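Local coordinates for protein RNA polymerase ECF-subfamily sigma factor (Streptomyces venezuelae, PDB 6DXO) that directs RNA polymerase to specific promoters as an ECF sigma factor, probably in aerial mycelium formation, and is held here in a complex with the anti-sigma factor RsbN, at residues A[26-30]-A[43-48]; A[95-99]-A[141-146]; A[102-107]-A[134-138]. The contacts are given in a common frame with arbitrary orientation. Residue numbers count along the deposited sequence, not the author numbering.

How the contacts relate
Contact 1 lies in sigma region 2, where helices 12-31 and 37-53 cross and where the probable polymerase core-binding motif falls, whereas contacts 2 and 3 belong to region 4. The centre of contact 1 is about 23 Å from that of contact 2 and about 25 Å from that of contact 3, on the opposite side of the chain's centre. Contacts 2 and 3 are centred about 10 Å apart, and contact 3 is nested in the loop closed by contact 2. They share helix 128-144, which meets helix 89-98 near its C-terminal end and helix 101-112 farther back. Q104 NE2 joins them directly, lying 3.3 Å from L99 O.

Contact 1 (A[26-30]-A[43-48]); sequences VYRYI and LTSETF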
loop_
_atom_site.group_PDB
_atom_site.type_symbol
_atom_site.label_atom_id
_atom_site.label_comp_id
_atom_site.label_asym_id
_atom_site.label_seq_id
_atom_site.Cartn_x
_atom_site.Cartn_y
_atom_site.Cartn_z
ATOM N N VAL A 26 -4.090 -5.358 1.540
ATOM C CA VAL A 26 -4.951 -4.473 2.330
ATOM C C VAL A 26 -5.922 -3.777 1.386
ATOM O O VAL A 26 -7.133 -3.733 1.620
ATOM C CB VAL A 26 -4.144 -3.442 3.153
ATOM C CG1 VAL A 26 -5.029 -2.314 3.681
ATOM C CG2 VAL A 26 -3.420 -4.138 4.325
ATOM N N TYR A 27 -5.380 -3.260 0.294
ATOM C CA TYR A 27 -6.211 -2.526 -0.674
ATOM C C TYR A 27 -7.331 -3.400 -1.210
ATOM O O TYR A 27 -8.491 -2.965 -1.296
ATOM C CB TYR A 27 -5.314 -2.035 -1.796
ATOM C CG TYR A 27 -6.017 -1.351 -2.941
ATOM C CD1 TYR A 27 -6.511 -0.064 -2.809
ATOM C CD2 TYR A 27 -6.136 -1.990 -4.162
ATOM C CE1 TYR A 27 -7.145 0.588 -3.918
ATOM C CE2 TYR A 27 -6.739 -1.364 -5.255
ATOM C CZ TYR A 27 -7.242 -0.090 -5.118
ATOM O OH TYR A 27 -7.836 0.502 -6.209
ATOM N N ARG A 28 -7.000 -4.630 -1.568
ATOM C CA ARG A 28 -7.994 -5.558 -2.108
ATOM C C ARG A 28 -9.053 -5.943 -1.090
ATOM O O ARG A 28 -10.213 -6.075 -1.444
ATOM C CB ARG A 28 -7.337 -6.793 -2.716
ATOM C CG ARG A 28 -6.539 -6.466 -3.983
ATOM C CD ARG A 28 -6.169 -7.734 -4.708
ATOM N NE ARG A 28 -4.978 -8.359 -4.154
ATOM C CZ ARG A 28 -3.754 -8.172 -4.642
ATOM N NH1 ARG A 28 -3.574 -7.383 -5.689
ATOM N NH2 ARG A 28 -2.715 -8.775 -4.086
ATOM N N TYR A 29 -8.665 -6.085 0.177
ATOM C CA TYR A 29 -9.673 -6.343 1.202
ATOM C C TYR A 29 -10.673 -5.175 1.289
ATOM O O TYR A 29 -11.907 -5.368 1.350
ATOM C CB TYR A 29 -8.997 -6.602 2.551
ATOM C CG TYR A 29 -10.005 -6.624 3.691
ATOM C CD1 TYR A 29 -10.786 -7.754 3.933
ATOM C CD2 TYR A 29 -10.207 -5.495 4.486
ATOM C CE1 TYR A 29 -11.725 -7.776 4.985
ATOM C CE2 TYR A 29 -11.147 -5.510 5.528
ATOM C CZ TYR A 29 -11.902 -6.642 5.754
ATOM O OH TYR A 29 -12.844 -6.641 6.768
ATOM N N ILE A 30 -10.136 -3.961 1.263
ATOM C CA ILE A 30 -10.927 -2.742 1.403
ATOM C C ILE A 30 -11.772 -2.453 0.144
ATOM O O ILE A 30 -12.924 -2.027 0.247
ATOM C CB ILE A 30 -10.016 -1.526 1.735
ATOM C CG1 ILE A 30 -9.352 -1.701 3.114
ATOM C CG2 ILE A 30 -10.784 -0.216 1.718
ATOM C CD1 ILE A 30 -8.418 -0.543 3.498
ATOM N N LEU A 43 -8.256 4.707 2.867
ATOM C CA LEU A 43 -8.303 3.793 4.001
ATOM C C LEU A 43 -7.103 2.828 4.013
ATOM O O LEU A 43 -6.727 2.299 5.052
ATOM C CB LEU A 43 -9.645 3.037 4.054
ATOM C CG LEU A 43 -10.904 3.871 4.330
ATOM C CD1 LEU A 43 -12.135 2.968 4.379
ATOM C CD2 LEU A 43 -10.784 4.673 5.607
ATOM N N THR A 44 -6.489 2.604 2.857
ATOM C CA THR A 44 -5.305 1.745 2.822
ATOM C C THR A 44 -4.186 2.495 3.516
ATOM O O THR A 44 -3.486 1.953 4.384
ATOM C CB THR A 44 -4.917 1.381 1.358
ATOM O OG1 THR A 44 -5.967 0.603 0.774
ATOM C CG2 THR A 44 -3.634 0.551 1.335
ATOM N N SER A 45 -4.040 3.761 3.153
ATOM C CA SER A 45 -3.061 4.638 3.787
ATOM C C SER A 45 -3.316 4.721 5.282
ATOM O O SER A 45 -2.407 4.535 6.083
ATOM C CB SER A 45 -3.131 6.034 3.167
ATOM O OG SER A 45 -2.365 6.960 3.910
ATOM N N GLU A 46 -4.561 4.997 5.664
ATOM C CA GLU A 46 -4.893 5.058 7.095
ATOM C C GLU A 46 -4.608 3.760 7.875
ATOM O O GLU A 46 -4.193 3.813 9.042
ATOM C CB GLU A 46 -6.343 5.489 7.296
ATOM C CG GLU A 46 -6.688 5.798 8.750
ATOM C CD GLU A 46 -5.860 6.952 9.314
ATOM O OE1 GLU A 46 -5.496 7.864 8.538
ATOM O OE2 GLU A 46 -5.570 6.947 10.533
ATOM N N THR A 47 -4.827 2.610 7.244
ATOM C CA THR A 47 -4.552 1.323 7.873
ATOM C C THR A 47 -3.078 1.220 8.246
ATOM O O THR A 47 -2.727 0.899 9.375
ATOM C CB THR A 47 -4.939 0.143 6.963
ATOM O OG1 THR A 47 -6.365 0.117 6.781
ATOM C CG2 THR A 47 -4.484 -1.174 7.552
ATOM N N PHE A 48 -2.209 1.501 7.284
ATOM C CA PHE A 48 -0.782 1.460 7.582
ATOM C C PHE A 48 -0.343 2.508 8.608
ATOM O O PHE A 48 0.522 2.235 9.464
ATOM C CB PHE A 48 0.039 1.565 6.293
ATOM C CG PHE A 48 0.069 0.297 5.511
ATOM C CD1 PHE A 48 -0.893 0.040 4.527
ATOM C CD2 PHE A 48 1.037 -0.660 5.766
ATOM C CE1 PHE A 48 -0.868 -1.156 3.814
ATOM C CE2 PHE A 48 1.077 -1.850 5.047
ATOM C CZ PHE A 48 0.121 -2.106 4.067
#
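Two helices of the all-helical sigma region 2, 12-31 and 37-53, cross with the axes of their short segments 9.6 Å apart at closest and their N-to-C directions 126° apart, with no hydrogen bond between the segments. Segment 43-48 holds L43, T44 and S45, three of the four residues of the probable polymerase core-binding motif. At L43, the CB and the carbonyl O meet I30 CD1 at 3.8 and 3.7 Å. T44 sits at the closest backbone approach, 5.6 Å from Y27 between CA atoms; its CG2 lies 4.0 Å from V26 CG1, and its OG1, hydrogen-bonded to A40 O, is 3.5 Å from Y27 CA and 3.7 Å from Y27 CD1, at the edge of the Y27 ring. T47 fills the space between V26 and I30 while also touching A73 and L76 of helix 65-79, and its OG1 donates a 2.8 Å hydrogen bond to L43 O. F48, edge-to-face against Y19 and packed on L70 of the partner chain, sets CE1 4.0 Å from V26 CG2.

Contact 2 (A[95-99]-A[141-146]); sequences AVRRL and TLARLL
In the helix-turn-helix domain of sigma region 4, the C-terminal end of the first helix, 89-98, packs against the end of the last, 128-144, near the final modelled residue. The backbone is helical at A95, V96 and 141-144; L99 is extended (phi/psi -62/154°), and L145 is the first residue after its helix to leave helical geometry (-74/13°). The CA register pairs A95 with L142 at 6.2 Å and L99 with T141 at 7.4 Å. A95 points its methyl at the partner, CB lying 3.6 Å from L142 CD2 and 3.7 Å from L145 CD1. V96 points away, yet its N is 3.6 Å from L142 CD2, and V96 CG2 reaches that same methyl at 4.1 Å. R98 (chi1 to chi3 m, t, m) lays its guanidinium beside L145, with NH2 3.4 Å from L145 CD1, while its NH1 forms a salt bridge with D94. L99 (m, t) sends CD2 to within 3.5 Å of T141 CG2 and 4.1 Å of L142 CD2. L142 is m, t and L145 is p, p. With no hydrogen bond across the interface, the two helix ends meet largely through apolar side chains, with 340 Å² buried over both sides in all, and the charge of R98 is met by D94.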
loop_
_atom_site.group_PDB
_atom_site.type_symbol
_atom_site.label_atom_id
_atom_site.label_comp_id
_atom_site.label_asym_id
_atom_site.label_seq_id
_atom_site.Cartn_x
_atom_site.Cartn_y
_atom_site.Cartn_z
ATOM N N ALA A 95 -0.974 17.354 1.612
ATOM C CA ALA A 95 -1.284 18.382 0.626
ATOM C C ALA A 95 -1.219 17.795 -0.784
ATOM O O ALA A 95 -2.078 18.070 -1.616
ATOM C CB ALA A 95 -0.330 19.558 0.760
ATOM N N VAL A 96 -0.207 16.974 -1.051
ATOM C CA VAL A 96 -0.074 16.347 -2.369
ATOM C C VAL A 96 -1.269 15.454 -2.689
ATOM O O VAL A 96 -1.746 15.413 -3.820
ATOM C CB VAL A 96 1.225 15.509 -2.493
ATOM C CG1 VAL A 96 1.259 14.789 -3.831
ATOM C CG2 VAL A 96 2.455 16.383 -2.314
ATOM N N ARG A 97 -1.747 14.726 -1.681
ATOM C CA ARG A 97 -2.868 13.816 -1.878
ATOM C C ARG A 97 -4.162 14.557 -2.223
ATOM O O ARG A 97 -5.115 13.953 -2.704
ATOM C CB ARG A 97 -3.068 12.933 -0.640
ATOM C CG ARG A 97 -2.202 11.684 -0.622
ATOM C CD ARG A 97 -3.031 10.433 -0.913
ATOM N NE ARG A 97 -3.723 10.501 -2.199
ATOM C CZ ARG A 97 -4.612 9.605 -2.619
ATOM N NH1 ARG A 97 -4.921 8.568 -1.855
ATOM N NH2 ARG A 97 -5.193 9.742 -3.802
ATOM N N ARG A 98 -4.182 15.869 -1.990
ATOM C CA ARG A 98 -5.372 16.685 -2.249
ATOM C C ARG A 98 -5.443 17.249 -3.673
ATOM O O ARG A 98 -6.511 17.670 -4.124
ATOM C CB ARG A 98 -5.484 17.818 -1.224
ATOM C CG ARG A 98 -5.743 17.351 0.200
ATOM C CD ARG A 98 -5.993 18.532 1.120
ATOM N NE ARG A 98 -4.819 19.391 1.227
ATOM C CZ ARG A 98 -4.128 19.570 2.348
ATOM N NH1 ARG A 98 -4.502 18.959 3.461
ATOM N NH2 ARG A 98 -3.071 20.369 2.357
ATOM N N LEU A 99 -4.314 17.260 -4.379
ATOM C CA LEU A 99 -4.292 17.738 -5.761
ATOM C C LEU A 99 -5.174 16.869 -6.635
ATOM O O LEU A 99 -5.388 15.695 -6.335
ATOM C CB LEU A 99 -2.862 17.723 -6.320
ATOM C CG LEU A 99 -1.800 18.510 -5.559
ATOM C CD1 LEU A 99 -0.406 18.180 -6.092
ATOM C CD2 LEU A 99 -2.076 20.008 -5.635
ATOM N N THR A 141 -0.720 25.253 -6.466
ATOM C CA THR A 141 -1.843 24.764 -5.671
ATOM C C THR A 141 -1.406 24.255 -4.299
ATOM O O THR A 141 -2.112 24.447 -3.308
ATOM C CB THR A 141 -2.607 23.658 -6.395
ATOM O OG1 THR A 141 -3.190 24.186 -7.590
ATOM C CG2 THR A 141 -3.710 23.094 -5.499
ATOM N N LEU A 142 -0.250 23.602 -4.237
ATOM C CA LEU A 142 0.304 23.198 -2.949
ATOM C C LEU A 142 0.590 24.435 -2.113
ATOM O O LEU A 142 0.448 24.421 -0.889
ATOM C CB LEU A 142 1.597 22.402 -3.126
ATOM C CG LEU A 142 1.517 20.959 -3.617
ATOM C CD1 LEU A 142 2.922 20.408 -3.772
ATOM C CD2 LEU A 142 0.712 20.099 -2.658
ATOM N N ALA A 143 0.992 25.508 -2.785
ATOM C CA ALA A 143 1.354 26.742 -2.104
ATOM C C ALA A 143 0.146 27.408 -1.450
ATOM O O ALA A 143 0.283 28.068 -0.418
ATOM C CB ALA A 143 2.036 27.697 -3.068
ATOM N N ARG A 144 -1.033 27.234 -2.043
ATOM C CA ARG A 144 -2.238 27.849 -1.493
ATOM C C ARG A 144 -2.834 27.041 -0.338
ATOM O O ARG A 144 -2.974 27.556 0.772
ATOM C CB ARG A 144 -3.287 28.110 -2.581
ATOM C CG ARG A 144 -4.021 26.881 -3.089
ATOM C CD ARG A 144 -5.128 27.287 -4.037
ATOM N NE ARG A 144 -4.633 28.223 -5.038
ATOM C CZ ARG A 144 -4.218 27.873 -6.251
ATOM N NH1 ARG A 144 -4.251 26.601 -6.624
ATOM N NH2 ARG A 144 -3.778 28.796 -7.094
ATOM N N LEU A 145 -3.177 25.779 -0.591
ATOM C CA LEU A 145 -3.779 24.945 0.444
ATOM C C LEU A 145 -2.759 24.504 1.490
ATOM O O LEU A 145 -3.030 23.627 2.308
ATOM C CB LEU A 145 -4.519 23.745 -0.161
ATOM C CG LEU A 145 -3.817 22.823 -1.160
ATOM C CD1 LEU A 145 -2.652 22.093 -0.514
ATOM C CD2 LEU A 145 -4.817 21.830 -1.728
ATOM N N LEU A 146 -1.587 25.132 1.459
ATOM C CA LEU A 146 -0.543 24.873 2.440
ATOM C C LEU A 146 0.131 26.178 2.848
ATOM O O LEU A 146 0.449 26.386 4.019
ATOM C CB LEU A 146 0.493 23.901 1.875
ATOM C CG LEU A 146 1.666 23.497 2.771
ATOM C CD1 LEU A 146 1.164 22.777 4.012
ATOM C CD2 LEU A 146 2.646 22.624 1.999
#

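Contact 3 (A[102-107]-A[134-138]); sequences QQQECV and LQYRA
Segments 102-107 and 134-138 are both helical, interior pieces of helices 101-112 and 128-144. Their axes approach to 8.9 Å at an angle of 104° (signed crossing -104°), so the helices cross steeply. The nearest CA pairs are Q103 with A138 at 4.9 Å and C106 with Q135 at 6.1 Å; the small side chain of A138 permits the tighter approach.

Van der Waals packing makes the contact, which buries 358 Å² over both sides in all. A138 points at the partner, its CB 3.5 Å from V107 CG1 (V107 chi1 m) and 3.6 Å from Q103 CB. L134, in the t, p rotamer, reaches to helix 101-112: its CG is 3.7 Å from C106 CB, its CD1 3.6 Å from Q103 CG, and its CD2 3.7 Å from Q102 O. C106 (chi1 t) puts SG 3.8 Å from Q135 N and 3.9 Å from Q135 CB. C106, V107, L134 and A138 are buried in the core of region 4, which in sigma factors carries a helix-turn-helix; helices 117-124 and 128-144 are in the positions of its two helices, consistent with 128-144 being the recognition helix for the -35 element. M124 of helix 117-124 packs on C106 and L134.

Polar groups make no hydrogen bond from one segment to the other. The extended Q103 (m, t) passes along the partner with NE2 3.7 Å from R137 CB, while the end of the R137 side chain leads away from helix 101-112; Q103 OE1 makes a weak hydrogen bond with T141 OG1. Q135 OE1 is hydrogen-bonded to R110, and Q102 OE1 to K126 NZ.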
loop_
_atom_site.group_PDB
_atom_site.type_symbol
_atom_site.label_atom_id
_atom_site.label_comp_id
_atom_site.label_asym_id
_atom_site.label_seq_id
_atom_site.Cartn_x
_atom_site.Cartn_y
_atom_site.Cartn_z
ATOM N N GLN A 102 -4.370 14.851 -12.389
ATOM C CA GLN A 102 -3.266 15.292 -13.241
ATOM C C GLN A 102 -2.124 15.953 -12.459
ATOM O O GLN A 102 -0.953 15.607 -12.641
ATOM C CB GLN A 102 -3.770 16.231 -14.342
ATOM C CG GLN A 102 -4.667 15.554 -15.358
ATOM C CD GLN A 102 -3.936 14.510 -16.179
ATOM O OE1 GLN A 102 -3.264 14.834 -17.157
ATOM N NE2 GLN A 102 -4.062 13.248 -15.784
ATOM N N GLN A 103 -2.461 16.912 -11.603
ATOM C CA GLN A 103 -1.444 17.614 -10.825
ATOM C C GLN A 103 -0.760 16.687 -9.819
ATOM O O GLN A 103 0.449 16.787 -9.586
ATOM C CB GLN A 103 -2.046 18.827 -10.107
ATOM C CG GLN A 103 -2.535 19.915 -11.057
ATOM C CD GLN A 103 -3.114 21.120 -10.334
ATOM O OE1 GLN A 103 -3.159 21.166 -9.112
ATOM N NE2 GLN A 103 -3.556 22.113 -11.105
ATOM N N GLN A 104 -1.526 15.779 -9.228
ATOM C CA GLN A 104 -0.928 14.848 -8.268
ATOM C C GLN A 104 0.109 13.944 -8.942
ATOM O O GLN A 104 1.236 13.812 -8.478
ATOM C CB GLN A 104 -1.991 14.002 -7.564
ATOM C CG GLN A 104 -1.407 13.280 -6.347
ATOM C CD GLN A 104 -2.439 12.545 -5.509
ATOM O OE1 GLN A 104 -2.119 11.538 -4.872
ATOM N NE2 GLN A 104 -3.671 13.051 -5.485
ATOM N N GLU A 105 -0.284 13.327 -10.047
ATOM C CA GLU A 105 0.615 12.473 -10.804
ATOM C C GLU A 105 1.851 13.230 -11.290
ATOM O O GLU A 105 2.954 12.684 -11.287
ATOM C CB GLU A 105 -0.107 11.865 -12.003
ATOM C CG GLU A 105 0.780 10.970 -12.843
ATOM C CD GLU A 105 -0.003 10.178 -13.864
ATOM O OE1 GLU A 105 -1.189 10.514 -14.087
ATOM O OE2 GLU A 105 0.564 9.219 -14.436
ATOM N N CYS A 106 1.666 14.478 -11.721
ATOM C CA CYS A 106 2.799 15.263 -12.210
ATOM C C CYS A 106 3.839 15.477 -11.104
ATOM O O CYS A 106 5.021 15.195 -11.289
ATOM C CB CYS A 106 2.338 16.609 -12.787
ATOM S SG CYS A 106 3.632 17.513 -13.687
ATOM N N VAL A 107 3.404 15.963 -9.947
ATOM C CA VAL A 107 4.345 16.194 -8.848
ATOM C C VAL A 107 4.986 14.892 -8.349
ATOM O O VAL A 107 6.147 14.875 -7.963
ATOM C CB VAL A 107 3.714 16.958 -7.651
ATOM C CG1 VAL A 107 3.252 18.346 -8.072
ATOM C CG2 VAL A 107 2.588 16.163 -7.022
ATOM N N LEU A 134 1.788 22.171 -16.270
ATOM C CA LEU A 134 1.149 21.346 -15.249
ATOM C C LEU A 134 1.900 21.350 -13.927
ATOM O O LEU A 134 1.289 21.422 -12.856
ATOM C CB LEU A 134 0.978 19.913 -15.765
ATOM C CG LEU A 134 0.258 18.911 -14.865
ATOM C CD1 LEU A 134 -1.047 19.495 -14.323
ATOM C CD2 LEU A 134 0.007 17.613 -15.626
ATOM N N GLN A 135 3.224 21.265 -13.988
ATOM C CA GLN A 135 4.013 21.249 -12.771
ATOM C C GLN A 135 3.959 22.605 -12.089
ATOM O O GLN A 135 4.043 22.697 -10.868
ATOM C CB GLN A 135 5.461 20.852 -13.059
ATOM C CG GLN A 135 6.288 21.917 -13.767
ATOM C CD GLN A 135 7.685 21.430 -14.054
ATOM O OE1 GLN A 135 8.039 20.300 -13.709
ATOM N NE2 GLN A 135 8.494 22.275 -14.678
ATOM N N TYR A 136 3.807 23.662 -12.887
ATOM C CA TYR A 136 3.682 24.990 -12.318
ATOM C C TYR A 136 2.358 25.129 -11.570
ATOM O O TYR A 136 2.322 25.610 -10.436
ATOM C CB TYR A 136 3.833 26.080 -13.392
ATOM C CG TYR A 136 3.514 27.452 -12.853
ATOM C CD1 TYR A 136 4.344 28.060 -11.919
ATOM C CD2 TYR A 136 2.368 28.129 -13.255
ATOM C CE1 TYR A 136 4.051 29.305 -11.405
ATOM C CE2 TYR A 136 2.068 29.382 -12.746
ATOM C CZ TYR A 136 2.913 29.963 -11.824
ATOM O OH TYR A 136 2.623 31.204 -11.309
ATOM N N ARG A 137 1.273 24.692 -12.200
ATOM C CA ARG A 137 -0.052 24.814 -11.605
ATOM C C ARG A 137 -0.163 23.921 -10.380
ATOM O O ARG A 137 -0.874 24.241 -9.428
ATOM C CB ARG A 137 -1.140 24.458 -12.623
ATOM C CG ARG A 137 -1.296 25.478 -13.747
ATOM C CD ARG A 137 -2.234 24.977 -14.838
ATOM N NE ARG A 137 -2.482 25.991 -15.864
ATOM C CZ ARG A 137 -3.080 25.752 -17.028
ATOM N NH1 ARG A 137 -3.489 24.526 -17.333
ATOM N NH2 ARG A 137 -3.263 26.737 -17.896
ATOM N N ALA A 138 0.558 22.806 -10.403
ATOM C CA ALA A 138 0.508 21.847 -9.303
ATOM C C ALA A 138 1.197 22.377 -8.054
ATOM O O ALA A 138 0.652 22.286 -6.949
ATOM C CB ALA A 138 1.104 20.505 -9.728
#